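Local coordinates for protein type I polyketide synthase PikAII (Streptomyces venezuelae, PDB 3QP9) that probably epimerizes the alpha-substituent of polyketide intermediates, as a C2-type ketoreductase domain of a modular synthase that does not itself reduce them, at residues 87-100 against 136-148. Numbering follows the deposited sequence.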
loop_
_atom_site.group_PDB
_atom_site.type_symbol
_atom_site.label_atom_id
_atom_site.label_comp_id
_atom_site.label_asym_id
_atom_site.label_seq_id
_atom_site.Cartn_x
_atom_site.Cartn_y
_atom_site.Cartn_z
ATOM N N GLY A 87 15.371 -17.990 -4.679
ATOM C CA GLY A 87 15.406 -19.268 -3.965
ATOM C C GLY A 87 14.108 -19.741 -3.345
ATOM O O GLY A 87 13.220 -18.947 -3.036
ATOM N N ASP A 88 14.029 -21.053 -3.163
ATOM C CA ASP A 88 12.911 -21.750 -2.524
ATOM C C ASP A 88 12.788 -21.404 -1.018
ATOM O O ASP A 88 13.780 -21.052 -0.348
ATOM C CB ASP A 88 13.128 -23.278 -2.690
ATOM C CG ASP A 88 11.882 -24.083 -2.389
ATOM O OD1 ASP A 88 11.054 -24.245 -3.302
ATOM O OD2 ASP A 88 11.721 -24.552 -1.242
ATOM N N ARG A 89 11.574 -21.539 -0.492
ATOM C CA ARG A 89 11.348 -21.389 0.911
ATOM C C ARG A 89 12.180 -22.434 1.684
ATOM O O ARG A 89 12.993 -22.086 2.552
ATOM C CB ARG A 89 9.833 -21.332 1.219
ATOM C CG ARG A 89 9.134 -22.525 1.783
ATOM C CD ARG A 89 8.372 -22.127 3.052
ATOM N NE ARG A 89 6.932 -21.974 2.908
ATOM C CZ ARG A 89 6.063 -22.153 3.902
ATOM N NH1 ARG A 89 6.473 -22.541 5.101
ATOM N NH2 ARG A 89 4.758 -21.965 3.701
ATOM N N GLN A 90 12.063 -23.699 1.291
ATOM C CA GLN A 90 12.833 -24.743 1.955
ATOM C C GLN A 90 14.342 -24.476 2.016
ATOM O O GLN A 90 14.943 -24.684 3.065
ATOM C CB GLN A 90 12.453 -26.133 1.440
ATOM C CG GLN A 90 11.231 -26.734 2.205
ATOM C CD GLN A 90 10.187 -25.684 2.743
ATOM O OE1 GLN A 90 9.043 -25.627 2.268
ATOM N NE2 GLN A 90 10.586 -24.887 3.753
ATOM N N ARG A 91 14.940 -23.959 0.938
ATOM C CA ARG A 91 16.360 -23.568 0.978
ATOM C C ARG A 91 16.640 -22.497 2.028
ATOM O O ARG A 91 17.640 -22.585 2.749
ATOM C CB ARG A 91 16.843 -23.091 -0.389
ATOM C CG ARG A 91 16.511 -24.055 -1.518
ATOM C CD ARG A 91 17.562 -25.159 -1.634
ATOM N NE ARG A 91 17.521 -25.888 -2.906
ATOM C CZ ARG A 91 17.695 -25.350 -4.124
ATOM N NH1 ARG A 91 17.890 -24.041 -4.279
ATOM N NH2 ARG A 91 17.659 -26.127 -5.213
ATOM N N LEU A 92 15.752 -21.484 2.114
ATOM C CA LEU A 92 15.947 -20.394 3.065
ATOM C C LEU A 92 15.786 -20.901 4.500
ATOM O O LEU A 92 16.532 -20.486 5.362
ATOM C CB LEU A 92 14.969 -19.237 2.825
ATOM C CG LEU A 92 15.493 -17.793 2.875
ATOM C CD1 LEU A 92 14.343 -16.742 2.714
ATOM C CD2 LEU A 92 16.298 -17.478 4.082
ATOM N N ALA A 93 14.786 -21.752 4.739
ATOM C CA ALA A 93 14.565 -22.330 6.078
ATOM C C ALA A 93 15.789 -23.156 6.545
ATOM O O ALA A 93 16.161 -23.119 7.717
ATOM C CB ALA A 93 13.270 -23.193 6.120
ATOM N N ALA A 94 16.420 -23.867 5.615
ATOM C CA ALA A 94 17.642 -24.687 5.919
ATOM C C ALA A 94 18.730 -23.712 6.317
ATOM O O ALA A 94 19.442 -23.895 7.291
ATOM C CB ALA A 94 18.070 -25.415 4.690
ATOM N N THR A 95 18.801 -22.611 5.568
ATOM C CA THR A 95 19.830 -21.620 5.782
ATOM C C THR A 95 19.645 -20.998 7.146
ATOM O O THR A 95 20.616 -20.829 7.873
ATOM C CB THR A 95 19.758 -20.502 4.690
ATOM O OG1 THR A 95 20.019 -21.112 3.432
ATOM C CG2 THR A 95 20.759 -19.389 4.942
ATOM N N LEU A 96 18.406 -20.640 7.473
ATOM C CA LEU A 96 18.060 -20.112 8.800
ATOM C C LEU A 96 18.283 -21.117 9.977
ATOM O O LEU A 96 18.887 -20.752 10.988
ATOM C CB LEU A 96 16.637 -19.600 8.826
ATOM C CG LEU A 96 16.303 -18.382 7.947
ATOM C CD1 LEU A 96 14.785 -18.399 7.661
ATOM C CD2 LEU A 96 16.801 -17.019 8.552
ATOM N N GLY A 97 17.740 -22.330 9.854
ATOM C CA GLY A 97 17.966 -23.421 10.830
ATOM C C GLY A 97 19.457 -23.652 11.070
ATOM O O GLY A 97 19.913 -23.771 12.235
ATOM N N GLU A 98 20.247 -23.698 9.998
ATOM C CA GLU A 98 21.714 -23.751 10.161
ATOM C C GLU A 98 22.274 -22.566 10.972
ATOM O O GLU A 98 23.136 -22.728 11.854
ATOM C CB GLU A 98 22.395 -23.896 8.787
ATOM C CG GLU A 98 23.896 -23.509 8.685
ATOM C CD GLU A 98 24.639 -24.212 7.482
ATOM O OE1 GLU A 98 25.825 -23.873 7.219
ATOM O OE2 GLU A 98 24.044 -25.100 6.805
ATOM N N ALA A 99 21.763 -21.359 10.706
ATOM C CA ALA A 99 22.268 -20.183 11.388
ATOM C C ALA A 99 21.825 -20.194 12.826
ATOM O O ALA A 99 22.551 -19.703 13.679
ATOM C CB ALA A 99 21.746 -18.894 10.707
ATOM N N LEU A 100 20.624 -20.739 13.084
ATOM C CA LEU A 100 20.049 -20.768 14.430
ATOM C C LEU A 100 20.748 -21.860 15.259
ATOM O O LEU A 100 21.077 -21.620 16.437
ATOM C CB LEU A 100 18.509 -20.900 14.412
ATOM C CG LEU A 100 17.686 -20.771 15.705
ATOM C CD1 LEU A 100 17.622 -19.385 16.364
ATOM C CD2 LEU A 100 16.284 -21.329 15.539
ATOM N N LEU A 136 8.344 -12.111 1.411
ATOM C CA LEU A 136 7.259 -13.068 1.766
ATOM C C LEU A 136 7.856 -14.434 2.139
ATOM O O LEU A 136 7.488 -15.107 3.152
ATOM C CB LEU A 136 6.258 -13.242 0.607
ATOM C CG LEU A 136 5.274 -14.433 0.870
ATOM C CD1 LEU A 136 4.424 -14.279 2.101
ATOM C CD2 LEU A 136 4.388 -14.837 -0.330
ATOM N N THR A 137 8.839 -14.820 1.342
ATOM C CA THR A 137 9.454 -16.143 1.542
ATOM C C THR A 137 10.136 -16.233 2.885
ATOM O O THR A 137 10.120 -17.290 3.575
ATOM C CB THR A 137 10.392 -16.416 0.357
ATOM O OG1 THR A 137 9.557 -16.465 -0.800
ATOM C CG2 THR A 137 11.120 -17.796 0.499
ATOM N N LEU A 138 10.720 -15.126 3.290
ATOM C CA LEU A 138 11.422 -15.050 4.562
ATOM C C LEU A 138 10.482 -15.155 5.758
ATOM O O LEU A 138 10.822 -15.822 6.712
ATOM C CB LEU A 138 12.312 -13.810 4.638
ATOM C CG LEU A 138 13.017 -13.575 5.977
ATOM C CD1 LEU A 138 14.108 -14.629 6.185
ATOM C CD2 LEU A 138 13.592 -12.217 6.050
ATOM N N VAL A 139 9.290 -14.560 5.670
ATOM C CA VAL A 139 8.294 -14.574 6.752
ATOM C C VAL A 139 7.853 -16.040 6.979
ATOM O O VAL A 139 7.514 -16.460 8.111
ATOM C CB VAL A 139 7.058 -13.807 6.333
ATOM C CG1 VAL A 139 5.898 -14.080 7.286
ATOM C CG2 VAL A 139 7.344 -12.310 6.257
ATOM N N GLN A 140 7.797 -16.765 5.879
ATOM C CA GLN A 140 7.299 -18.140 5.918
ATOM C C GLN A 140 8.388 -19.051 6.469
ATOM O O GLN A 140 8.124 -19.870 7.345
ATOM C CB GLN A 140 6.978 -18.596 4.498
ATOM C CG GLN A 140 5.623 -18.194 4.004
ATOM C CD GLN A 140 5.435 -18.372 2.519
ATOM O OE1 GLN A 140 6.382 -18.610 1.726
ATOM N NE2 GLN A 140 4.189 -18.286 2.127
ATOM N N ALA A 141 9.602 -18.871 5.945
ATOM C CA ALA A 141 10.770 -19.703 6.211
ATOM C C ALA A 141 11.299 -19.548 7.647
ATOM O O ALA A 141 11.771 -20.518 8.245
ATOM C CB ALA A 141 11.833 -19.436 5.221
ATOM N N LEU A 142 11.241 -18.322 8.198
ATOM C CA LEU A 142 11.483 -18.129 9.652
ATOM C C LEU A 142 10.668 -19.096 10.554
ATOM O O LEU A 142 11.192 -19.690 11.498
ATOM C CB LEU A 142 11.180 -16.664 10.040
ATOM C CG LEU A 142 12.280 -15.698 9.530
ATOM C CD1 LEU A 142 11.789 -14.237 9.647
ATOM C CD2 LEU A 142 13.629 -15.890 10.245
ATOM N N GLU A 143 9.382 -19.238 10.267
ATOM C CA GLU A 143 8.539 -20.148 11.026
ATOM C C GLU A 143 8.939 -21.598 10.724
ATOM O O GLU A 143 8.971 -22.387 11.646
ATOM C CB GLU A 143 7.046 -19.924 10.757
ATOM C CG GLU A 143 6.148 -20.532 11.854
ATOM C CD GLU A 143 4.639 -20.297 11.649
ATOM O OE1 GLU A 143 3.904 -20.301 12.675
ATOM O OE2 GLU A 143 4.182 -20.121 10.480
ATOM N N ASP A 144 9.301 -21.927 9.477
ATOM C CA ASP A 144 9.743 -23.315 9.140
ATOM C C ASP A 144 11.028 -23.682 9.870
ATOM O O ASP A 144 11.210 -24.833 10.237
ATOM C CB ASP A 144 10.028 -23.527 7.656
ATOM C CG ASP A 144 8.847 -23.239 6.763
ATOM O OD1 ASP A 144 9.122 -22.915 5.561
ATOM O OD2 ASP A 144 7.674 -23.321 7.234
ATOM N N ALA A 145 11.943 -22.720 10.010
ATOM C CA ALA A 145 13.149 -22.929 10.792
ATOM C C ALA A 145 13.025 -22.783 12.348
ATOM O O ALA A 145 14.019 -22.960 13.074
ATOM C CB ALA A 145 14.253 -22.035 10.260
ATOM N N GLY A 146 11.836 -22.401 12.835
ATOM C CA GLY A 146 11.590 -22.190 14.269
ATOM C C GLY A 146 12.332 -21.036 14.950
ATOM O O GLY A 146 12.618 -21.110 16.149
ATOM N N VAL A 147 12.632 -19.969 14.170
ATOM C CA VAL A 147 13.242 -18.718 14.666
ATOM C C VAL A 147 12.132 -17.929 15.281
ATOM O O VAL A 147 11.205 -17.527 14.586
ATOM C CB VAL A 147 13.899 -17.872 13.518
ATOM C CG1 VAL A 147 14.571 -16.602 14.069
ATOM C CG2 VAL A 147 14.934 -18.704 12.758
ATOM N N ALA A 148 12.235 -17.723 16.581
ATOM C CA ALA A 148 11.178 -17.117 17.388
ATOM C C ALA A 148 11.440 -15.629 17.552
ATOM O O ALA A 148 10.541 -14.906 17.920
ATOM C CB ALA A 148 11.113 -17.795 18.811
#
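The guanidinium of Arg89 lies with one face against the side chain of Gln140, whose CB lies 3.7 Å above the plane, over its centre. The extended Gln140 chain crosses Arg89 at about a right angle, and its amide stacks on the guanidinium with the planes 24° apart. At the guanidinium edge comes the Asp144 carboxylate, nearly coplanar with it, and Arg89 NH1 forms a salt bridge with Asp144 OD2 at 2.6 Å; the position of OD1 is less certain, so a further bond to it from Gln90 NE2 is doubtful. The Arg89 chain, bent at chi2 and chi3, brings the guanidinium to Gln140 and Asp144 of helix 130-144, while Gln140 NE2 is occupied by the carbonyls of Leu358 and Thr361.

Beyond this polar end, small residues let two helices come close: the axes approach to 8.1 Å and cross at -52°. Ala141 is a knob in the hole formed by Arg89, Leu92, Ala93 and Leu96. Ala145 CB presses on the backbone, 3.4 Å from Ala93 O and 3.5 Å from Gly97 N. On the buried flank Leu96, its CG anti to the carbonyl carbon (chi1 -65°), reaches over the second helix and sets CD2 3.8 Å from Leu142 CD2. Leu100 CD2 closes the far end, 4.1 Å from Val147 CG2, just past the Schellman motif at Gly146, which has positive phi.

Leu138 and Leu142 continue inward onto strands 109-112 and 151-156, and Leu92 touches Val83 of strand 77-83. The pair of helices thus packs on parallel strands 77-83, 109-112 and 151-156 of the N-terminal half of the chain, with the Arg89, Gln90 and Asp144 cluster at one end, Gln90 and Asp144 being exposed.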